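PDB 4LQ8: Sca-family protein from Rickettsia rickettsii, which is named a surface cell antigen of Rickettsia, and whose N-terminal head region, the part crystallised here, probably takes part in cell adhesion. Local coordinates for residues 202-207 / 288-293; 30-35 / 220-225. All coordinates share one frame; numbering follows the deposited sequence.

Contact 1. Residues 202-207 / 288-293; sequences KTKPFT and GDDAIA
Phe206 with Ile292, and Lys204 with Asp290, are the two side-chain pairs that join residues 202-207 to residues 288-293, one apolar and buried, the other charged and exposed. The apolar pair lies near the starts of strands 206-209 and 292-297, which belong to different sheets. The far end of the ring does the touching: Phe206 CZ lies 3.7 Å from Ile292 CG2. The side chains cross at about a right angle, and the methyl approaches the ring obliquely. Ile292 owes this to its first torsion: CG1 stands anti to the backbone N (chi1 -161°), which leaves the CG2 branch to meet the ring while the longer branch leads away from Phe206. A β-branched residue can thus send its two branches different ways from one CB. An aromatic ring suits the other side because it is long and flat, carrying CZ much of the way across the 10.8 Å between Phe206 CA and Ile292 CA. Ala285 touches both residues, and Ile218 and Ile334 add to the apolar surroundings of the phenylalanine.

In the charged pair the lysine chain runs extended beyond CG and crosses the aspartate side chain at about a right angle, bringing its ammonium group to the carboxylate at a long salt-bridge distance of 3.8 Å between Lys204 NZ and Asp290 OD2. Asp290 belongs to the type I turn from Gly288 to Ala291, closed by a hydrogen bond of 3.2 Å from Ala291 N to Gly288 O. Both residues are exposed, so water probably helps to solvate charges this far apart.

No hydrogen bond crosses the contact. Its cohesion therefore probably comes mainly from burying hydrocarbon at the phenylalanine and isoleucine, while the long ion pair outside adds an attraction that solvent would weaken.

Contact 2. Residues 30-35 / 220-225; sequences ADDGFI and SYREID
Arg222 reaches across from strand 215-224 to Asp32, just ahead of strand 33-37, and the two side chains approach from opposite directions. From CB the arginine first turns so that CG sits between its own backbone N and carbonyl carbon (chi1 68°); from CG to NE the chain is then extended, carrying the charge well away from its strand. Such length is needed, because even the nearest CA atoms of the segments, those of Asp32 and Ile224, are 11.7 Å apart. The flat guanidinium at the end of the chain has Ile224 CD1 over one face, offset toward the rim and 3.9 Å above the plane.

At the tip, NH1 and NH2 hold the carboxylate end-on. Arg222 NH2 donates to Asp32 OD1 over 2.8 Å at a nearly straight 174°, and Arg222 NH1 donates to Asp32 OD2 over the same 2.8 Å. Both oxygens are met on their syn sides, and the two planes are only 15° apart, so the paired bonds fix the rotation of each group. Asp32 suits this place because its short side chain presents two oxygens matched to the two nitrogens. Asp32 N makes a bent hydrogen bond of 2.8 Å to Asp31 OD1.

Each of these four side-chain atoms has a further partner: Glu198 for NH1, the Val242 carbonyl for NH2, Val242 N for OD1 and Trp171 NE1 for OD2. These bonds probably offset the cost of burying the pair, and the second carboxylate, of Glu198, would favour the charged arginine. The bridge joins the antiparallel sheet to the mixed sheet beside strand 236-245, which pairs with strand 33-37 and offers Met241 to Asp32 and Leu244 to Arg222; Thr200, on the neighbouring strand of Arg222's own sheet, packs against the arginine.

How the contacts relate
Both contacts join the six-stranded antiparallel sheet to the mixed sheet, through neighbouring strands of the former: 206-209 in contact 1 and 215-224 in contact 2. Contact 2 lies deeper, about 12 Å from the chain centre against about 18 Å for contact 1, measured from the contact centres. Their ion pairs differ accordingly: the buried one is close and doubly bonded, whereas the exposed one is long and accompanied by a separate apolar pair. The contacts also meet physically, since Ile292 CG1 packs 3.5 Å from Tyr221 CD1 and Phe206 CE2 lies 3.7 Å from Tyr221 CE2. Tyr221 thus connects the apolar part of contact 1 to the strand bearing Arg222.

Contact 1. Residues 202-207 / 288-293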
# COMPACT_ATOMS: atom_id res chain seq x y z
N LYS A 202 21.39 5.18 2.87
CA LYS A 202 22.35 4.24 3.47
C LYS A 202 23.12 4.91 4.60
O LYS A 202 23.94 4.25 5.23
CB LYS A 202 23.40 3.82 2.41
CG LYS A 202 22.91 2.86 1.34
CD LYS A 202 24.08 2.35 0.49
CE LYS A 202 24.34 3.17 -0.77
NZ LYS A 202 23.39 2.83 -1.87
N THR A 203 22.94 6.22 4.79
CA THR A 203 23.72 6.98 5.78
C THR A 203 22.89 7.59 6.91
O THR A 203 23.38 8.47 7.63
CB THR A 203 24.58 8.05 5.08
OG1 THR A 203 23.72 8.98 4.44
CG2 THR A 203 25.58 7.45 4.08
N LYS A 204 21.65 7.14 7.08
CA LYS A 204 20.80 7.64 8.15
C LYS A 204 20.24 6.44 8.96
O LYS A 204 19.04 6.15 8.90
CB LYS A 204 19.71 8.58 7.60
CG LYS A 204 19.07 9.41 8.68
CD LYS A 204 18.05 10.42 8.16
CE LYS A 204 17.25 10.91 9.34
NZ LYS A 204 16.43 12.10 9.00
N PRO A 205 21.09 5.70 9.71
CA PRO A 205 20.54 4.55 10.48
C PRO A 205 19.58 5.03 11.57
O PRO A 205 19.71 6.15 12.11
CB PRO A 205 21.78 3.90 11.09
CG PRO A 205 22.81 5.01 11.16
CD PRO A 205 22.54 5.86 9.95
N PHE A 206 18.61 4.19 11.89
CA PHE A 206 17.67 4.44 12.97
C PHE A 206 17.17 3.11 13.50
O PHE A 206 17.23 2.10 12.79
CB PHE A 206 16.50 5.35 12.51
CG PHE A 206 15.60 4.77 11.45
CD1 PHE A 206 14.47 4.03 11.81
CD2 PHE A 206 15.87 4.96 10.10
CE1 PHE A 206 13.66 3.48 10.84
CE2 PHE A 206 15.05 4.41 9.13
CZ PHE A 206 13.92 3.71 9.50
N THR A 207 16.68 3.11 14.73
CA THR A 207 16.11 1.94 15.37
C THR A 207 14.61 2.14 15.60
O THR A 207 14.16 3.21 16.01
CB THR A 207 16.84 1.63 16.70
OG1 THR A 207 18.19 1.28 16.40
CG2 THR A 207 16.18 0.49 17.49
N GLY A 288 7.54 13.19 11.02
CA GLY A 288 7.73 14.11 9.90
C GLY A 288 7.30 13.54 8.57
O GLY A 288 7.03 12.34 8.46
N ASP A 289 7.31 14.39 7.55
CA ASP A 289 6.95 14.05 6.17
C ASP A 289 7.95 13.11 5.53
O ASP A 289 7.60 12.39 4.60
CB ASP A 289 6.83 15.34 5.34
CG ASP A 289 5.54 16.11 5.61
OD1 ASP A 289 4.65 15.55 6.28
OD2 ASP A 289 5.44 17.25 5.15
N ASP A 290 9.20 13.09 6.05
CA ASP A 290 10.28 12.25 5.54
C ASP A 290 10.29 10.87 6.20
O ASP A 290 11.10 10.02 5.81
CB ASP A 290 11.65 12.97 5.73
CG ASP A 290 12.02 13.29 7.18
OD1 ASP A 290 11.09 13.52 8.00
OD2 ASP A 290 13.22 13.35 7.48
N ALA A 291 9.40 10.64 7.20
CA ALA A 291 9.31 9.35 7.90
C ALA A 291 8.96 8.21 6.89
O ALA A 291 7.99 8.31 6.15
CB ALA A 291 8.28 9.41 9.00
N ILE A 292 9.80 7.17 6.84
CA ILE A 292 9.63 6.06 5.92
C ILE A 292 8.53 5.11 6.41
O ILE A 292 8.40 4.87 7.61
CB ILE A 292 10.99 5.36 5.59
CG1 ILE A 292 10.90 4.51 4.29
CG2 ILE A 292 11.53 4.55 6.77
CD1 ILE A 292 10.66 5.38 2.93
N ALA A 293 7.74 4.58 5.47
CA ALA A 293 6.70 3.61 5.78
C ALA A 293 7.38 2.32 6.17
O ALA A 293 8.41 1.96 5.60
CB ALA A 293 5.82 3.36 4.55

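Contact 2. Residues 30-35 / 220-225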
# COMPACT_ATOMS: atom_id res chain seq x y z
N ALA A 30 11.99 -11.69 -4.70
CA ALA A 30 10.91 -10.88 -5.28
C ALA A 30 11.46 -9.66 -6.00
O ALA A 30 12.59 -9.26 -5.76
CB ALA A 30 9.94 -10.45 -4.20
N ASP A 31 10.66 -9.09 -6.89
CA ASP A 31 11.10 -7.93 -7.66
C ASP A 31 10.02 -6.88 -7.78
O ASP A 31 8.87 -7.16 -7.49
CB ASP A 31 11.51 -8.39 -9.07
CG ASP A 31 12.65 -7.61 -9.68
OD1 ASP A 31 12.91 -6.45 -9.22
OD2 ASP A 31 13.28 -8.13 -10.63
N ASP A 32 10.41 -5.67 -8.21
CA ASP A 32 9.48 -4.59 -8.49
C ASP A 32 8.85 -4.93 -9.82
O ASP A 32 9.53 -5.50 -10.68
CB ASP A 32 10.22 -3.24 -8.57
CG ASP A 32 10.89 -2.81 -7.27
OD1 ASP A 32 10.40 -3.19 -6.19
OD2 ASP A 32 11.91 -2.10 -7.34
N GLY A 33 7.57 -4.64 -9.97
CA GLY A 33 6.80 -4.91 -11.18
C GLY A 33 6.04 -3.70 -11.70
O GLY A 33 5.75 -2.77 -10.94
N PHE A 34 5.74 -3.69 -13.01
CA PHE A 34 5.02 -2.58 -13.63
C PHE A 34 4.24 -3.06 -14.84
O PHE A 34 4.62 -4.03 -15.49
CB PHE A 34 5.99 -1.46 -14.06
CG PHE A 34 6.68 -1.68 -15.38
CD1 PHE A 34 7.71 -2.63 -15.50
CD2 PHE A 34 6.31 -0.97 -16.51
CE1 PHE A 34 8.32 -2.87 -16.74
CE2 PHE A 34 6.93 -1.20 -17.74
CZ PHE A 34 7.92 -2.16 -17.85
N ILE A 35 3.15 -2.34 -15.14
CA ILE A 35 2.29 -2.49 -16.30
C ILE A 35 2.12 -1.11 -16.90
O ILE A 35 1.91 -0.15 -16.15
CB ILE A 35 0.90 -3.08 -15.95
CG1 ILE A 35 1.01 -4.54 -15.56
CG2 ILE A 35 -0.10 -2.89 -17.14
CD1 ILE A 35 -0.31 -5.24 -15.29
N SER A 220 19.39 0.51 5.96
CA SER A 220 19.19 1.02 4.60
C SER A 220 17.72 0.91 4.24
O SER A 220 17.06 -0.05 4.63
CB SER A 220 20.04 0.25 3.59
OG SER A 220 19.96 0.81 2.30
N TYR A 221 17.22 1.90 3.48
CA TYR A 221 15.84 1.90 2.99
C TYR A 221 15.81 2.73 1.71
O TYR A 221 16.80 3.40 1.39
CB TYR A 221 14.83 2.44 4.05
CG TYR A 221 14.99 3.91 4.38
CD1 TYR A 221 14.32 4.89 3.65
CD2 TYR A 221 15.81 4.33 5.43
CE1 TYR A 221 14.45 6.24 3.95
CE2 TYR A 221 15.94 5.68 5.74
CZ TYR A 221 15.24 6.63 5.01
OH TYR A 221 15.43 7.97 5.26
N ARG A 222 14.70 2.67 0.97
CA ARG A 222 14.58 3.47 -0.24
C ARG A 222 13.25 4.22 -0.23
O ARG A 222 12.31 3.85 0.48
CB ARG A 222 14.70 2.61 -1.51
CG ARG A 222 13.50 1.65 -1.66
CD ARG A 222 13.48 0.91 -2.96
NE ARG A 222 12.41 -0.09 -2.96
CZ ARG A 222 12.04 -0.75 -4.05
NH1 ARG A 222 12.61 -0.49 -5.22
NH2 ARG A 222 11.08 -1.66 -3.98
N GLU A 223 13.18 5.25 -1.04
CA GLU A 223 11.94 5.98 -1.23
C GLU A 223 11.78 6.29 -2.70
O GLU A 223 12.74 6.71 -3.36
CB GLU A 223 11.86 7.24 -0.35
CG GLU A 223 12.99 8.23 -0.58
CD GLU A 223 13.03 9.34 0.45
OE1 GLU A 223 12.84 10.52 0.06
OE2 GLU A 223 13.22 9.04 1.64
N ILE A 224 10.57 6.09 -3.23
CA ILE A 224 10.31 6.40 -4.63
C ILE A 224 9.44 7.65 -4.72
O ILE A 224 8.47 7.79 -3.97
CB ILE A 224 9.75 5.17 -5.40
CG1 ILE A 224 10.83 4.07 -5.47
CG2 ILE A 224 9.25 5.57 -6.80
CD1 ILE A 224 10.32 2.66 -5.70
N ASP A 225 9.82 8.57 -5.61
CA ASP A 225 9.07 9.80 -5.77
C ASP A 225 7.86 9.59 -6.70
O ASP A 225 7.85 10.06 -7.83
CB ASP A 225 10.01 10.92 -6.26
CG ASP A 225 9.45 12.32 -6.12
OD1 ASP A 225 8.49 12.51 -5.34
OD2 ASP A 225 10.01 13.25 -6.76